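PDB 2X9Q: Cyclo(L-tyrosyl-L-tyrosyl) synthase from Mycobacterium tuberculosis, which probably joins two tyrosyl groups carried by tRNA into cyclo(L-Tyr-L-Tyr), without ATP, as a step in mycocyclosin biosynthesis. Local coordinates for residues V116-H121 / C231-L236. Sequence-based numbering, arbitrary orientation.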
loop_
_atom_site.group_PDB
_atom_site.type_symbol
_atom_site.label_atom_id
_atom_site.label_comp_id
_atom_site.label_asym_id
_atom_site.label_seq_id
_atom_site.Cartn_x
_atom_site.Cartn_y
_atom_site.Cartn_z
ATOM N N VAL A 116 7.001 -0.736 -3.914
ATOM C CA VAL A 116 6.170 -0.070 -4.932
ATOM C C VAL A 116 5.944 1.383 -4.429
ATOM O O VAL A 116 5.423 1.592 -3.375
ATOM C CB VAL A 116 4.812 -0.813 -5.076
ATOM C CG1 VAL A 116 3.919 -0.064 -6.028
ATOM C CG2 VAL A 116 5.045 -2.317 -5.596
ATOM N N TYR A 117 6.411 2.381 -5.174
ATOM C CA TYR A 117 6.221 3.753 -4.733
ATOM C C TYR A 117 5.070 4.391 -5.475
ATOM O O TYR A 117 4.833 4.159 -6.682
ATOM C CB TYR A 117 7.521 4.606 -4.813
ATOM C CG TYR A 117 8.066 4.738 -6.216
ATOM C CD1 TYR A 117 8.898 3.761 -6.722
ATOM C CD2 TYR A 117 7.698 5.827 -7.071
ATOM C CE1 TYR A 117 9.406 3.836 -8.004
ATOM C CE2 TYR A 117 8.215 5.903 -8.407
ATOM C CZ TYR A 117 9.098 4.947 -8.816
ATOM O OH TYR A 117 9.572 4.895 -10.117
ATOM N N THR A 118 4.320 5.181 -4.740
ATOM C CA THR A 118 3.114 5.758 -5.325
ATOM C C THR A 118 3.511 6.983 -6.203
ATOM O O THR A 118 4.144 7.877 -5.719
ATOM C CB THR A 118 2.058 6.051 -4.257
ATOM O OG1 THR A 118 1.652 4.796 -3.701
ATOM C CG2 THR A 118 0.739 6.680 -4.930
ATOM N N ASP A 119 3.197 6.977 -7.490
ATOM C CA ASP A 119 3.568 8.118 -8.328
ATOM C C ASP A 119 2.330 8.660 -9.082
ATOM O O ASP A 119 2.437 9.188 -10.224
ATOM C CB ASP A 119 4.672 7.693 -9.310
ATOM C CG ASP A 119 4.175 6.660 -10.280
ATOM O OD1 ASP A 119 3.304 5.810 -9.880
ATOM O OD2 ASP A 119 4.628 6.651 -11.439
ATOM N N VAL A 120 1.146 8.417 -8.533
ATOM C CA VAL A 120 -0.092 8.821 -9.210
ATOM C C VAL A 120 -0.922 9.571 -8.162
ATOM O O VAL A 120 -0.837 9.257 -6.957
ATOM C CB VAL A 120 -0.905 7.582 -9.713
ATOM C CG1 VAL A 120 -0.279 7.061 -11.072
ATOM C CG2 VAL A 120 -0.995 6.493 -8.592
ATOM N N HIS A 121 -1.682 10.576 -8.610
ATOM C CA HIS A 121 -2.468 11.439 -7.735
ATOM C C HIS A 121 -1.662 12.212 -6.698
ATOM O O HIS A 121 -2.272 12.715 -5.744
ATOM C CB HIS A 121 -3.673 10.681 -7.057
ATOM C CG HIS A 121 -4.506 9.939 -8.064
ATOM N ND1 HIS A 121 -5.355 10.581 -8.932
ATOM C CD2 HIS A 121 -4.568 8.619 -8.372
ATOM C CE1 HIS A 121 -5.925 9.690 -9.733
ATOM N NE2 HIS A 121 -5.430 8.501 -9.437
ATOM N N CYS A 231 -8.013 4.211 -4.225
ATOM C CA CYS A 231 -8.455 3.328 -5.300
ATOM C C CYS A 231 -7.310 2.844 -6.243
ATOM O O CYS A 231 -7.305 1.673 -6.626
ATOM C CB CYS A 231 -9.613 3.934 -6.102
ATOM S SG CYS A 231 -11.138 3.972 -5.092
ATOM N N ALA A 232 -6.347 3.725 -6.570
ATOM C CA ALA A 232 -5.198 3.356 -7.332
ATOM C C ALA A 232 -4.224 2.345 -6.656
ATOM O O ALA A 232 -3.625 1.530 -7.360
ATOM C CB ALA A 232 -4.403 4.607 -7.763
ATOM N N GLU A 233 -4.031 2.415 -5.350
ATOM C CA GLU A 233 -3.247 1.411 -4.597
ATOM C C GLU A 233 -4.049 0.139 -4.335
ATOM O O GLU A 233 -3.458 -0.921 -4.074
ATOM C CB GLU A 233 -2.912 1.942 -3.195
ATOM C CG GLU A 233 -1.960 3.106 -3.340
ATOM C CD GLU A 233 -1.526 3.707 -1.996
ATOM O OE1 GLU A 233 -2.121 3.298 -0.937
ATOM O OE2 GLU A 233 -0.610 4.576 -2.059
ATOM N N ALA A 234 -5.372 0.266 -4.263
ATOM C CA ALA A 234 -6.231 -0.868 -3.789
ATOM C C ALA A 234 -5.984 -2.254 -4.493
ATOM O O ALA A 234 -6.043 -3.268 -3.831
ATOM C CB ALA A 234 -7.724 -0.510 -3.962
ATOM N N PRO A 235 -5.763 -2.310 -5.827
ATOM C CA PRO A 235 -5.594 -3.645 -6.438
ATOM C C PRO A 235 -4.454 -4.456 -5.800
ATOM O O PRO A 235 -4.573 -5.659 -5.717
ATOM C CB PRO A 235 -5.326 -3.345 -7.901
ATOM C CG PRO A 235 -6.115 -2.007 -8.117
ATOM C CD PRO A 235 -5.850 -1.237 -6.865
ATOM N N LEU A 236 -3.394 -3.808 -5.344
ATOM C CA LEU A 236 -2.306 -4.482 -4.620
ATOM C C LEU A 236 -2.701 -4.902 -3.235
ATOM O O LEU A 236 -2.092 -5.883 -2.647
ATOM C CB LEU A 236 -1.036 -3.640 -4.559
ATOM C CG LEU A 236 -0.213 -3.465 -5.880
ATOM C CD1 LEU A 236 1.087 -2.735 -5.496
ATOM C CD2 LEU A 236 0.218 -4.704 -6.589
#
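T118 and E233 make the hydrogen bond that joins 116-121, the C-terminal end of strand 112-117 and the loop after it, to 231-236 on helix 220-244. The hydroxyl OG1 of T118 donates to OE2 of E233 over 2.8 Å, meeting the carboxylate oxygen on its anti side and 26° out of the carboxylate plane. The two side chains cross at about a right angle. On the threonine, OG1 stands anti to the carbonyl carbon (chi1 -65°), and the short side chain holds this hydroxyl close to the backbone. E233 does not point at the loop from its backbone, but its long chain, extended beyond CG (chi2 -179°), spans the gap.

Apolar contacts flank this bond. About one helical turn after E233, L236 meets V116 tip to tip, its CD1 lying 3.9 Å from CG1 of V116 and almost as near CG2; such branched apolar ends suit a buried contact. On the other side of the bond, A232, the residue before E233, is small enough to let the loop come close: its CB touches CG2 of V120 at 4.0 Å and lies near the plane of the H121 ring, 4.1 Å from CD2 at its edge. H121 itself is the N-cap residue of helix 122-128.

The contact thus joins the central sheet of a Rossmann-like fold, related to class I aminoacyl-tRNA synthetases, to helix 220-244. Backbone bonds from V116 and T118 to V87 lead to the probable nucleophile S88, whose side chain is about 6 Å from that of E233. By similarity, E233 belongs to the substrate site and may be critical for catalysis. The hydroxyl of T118 could act as a second-shell group that restrains its carboxylate, while the hydrophobic pairs help to seat the helix against the strand end.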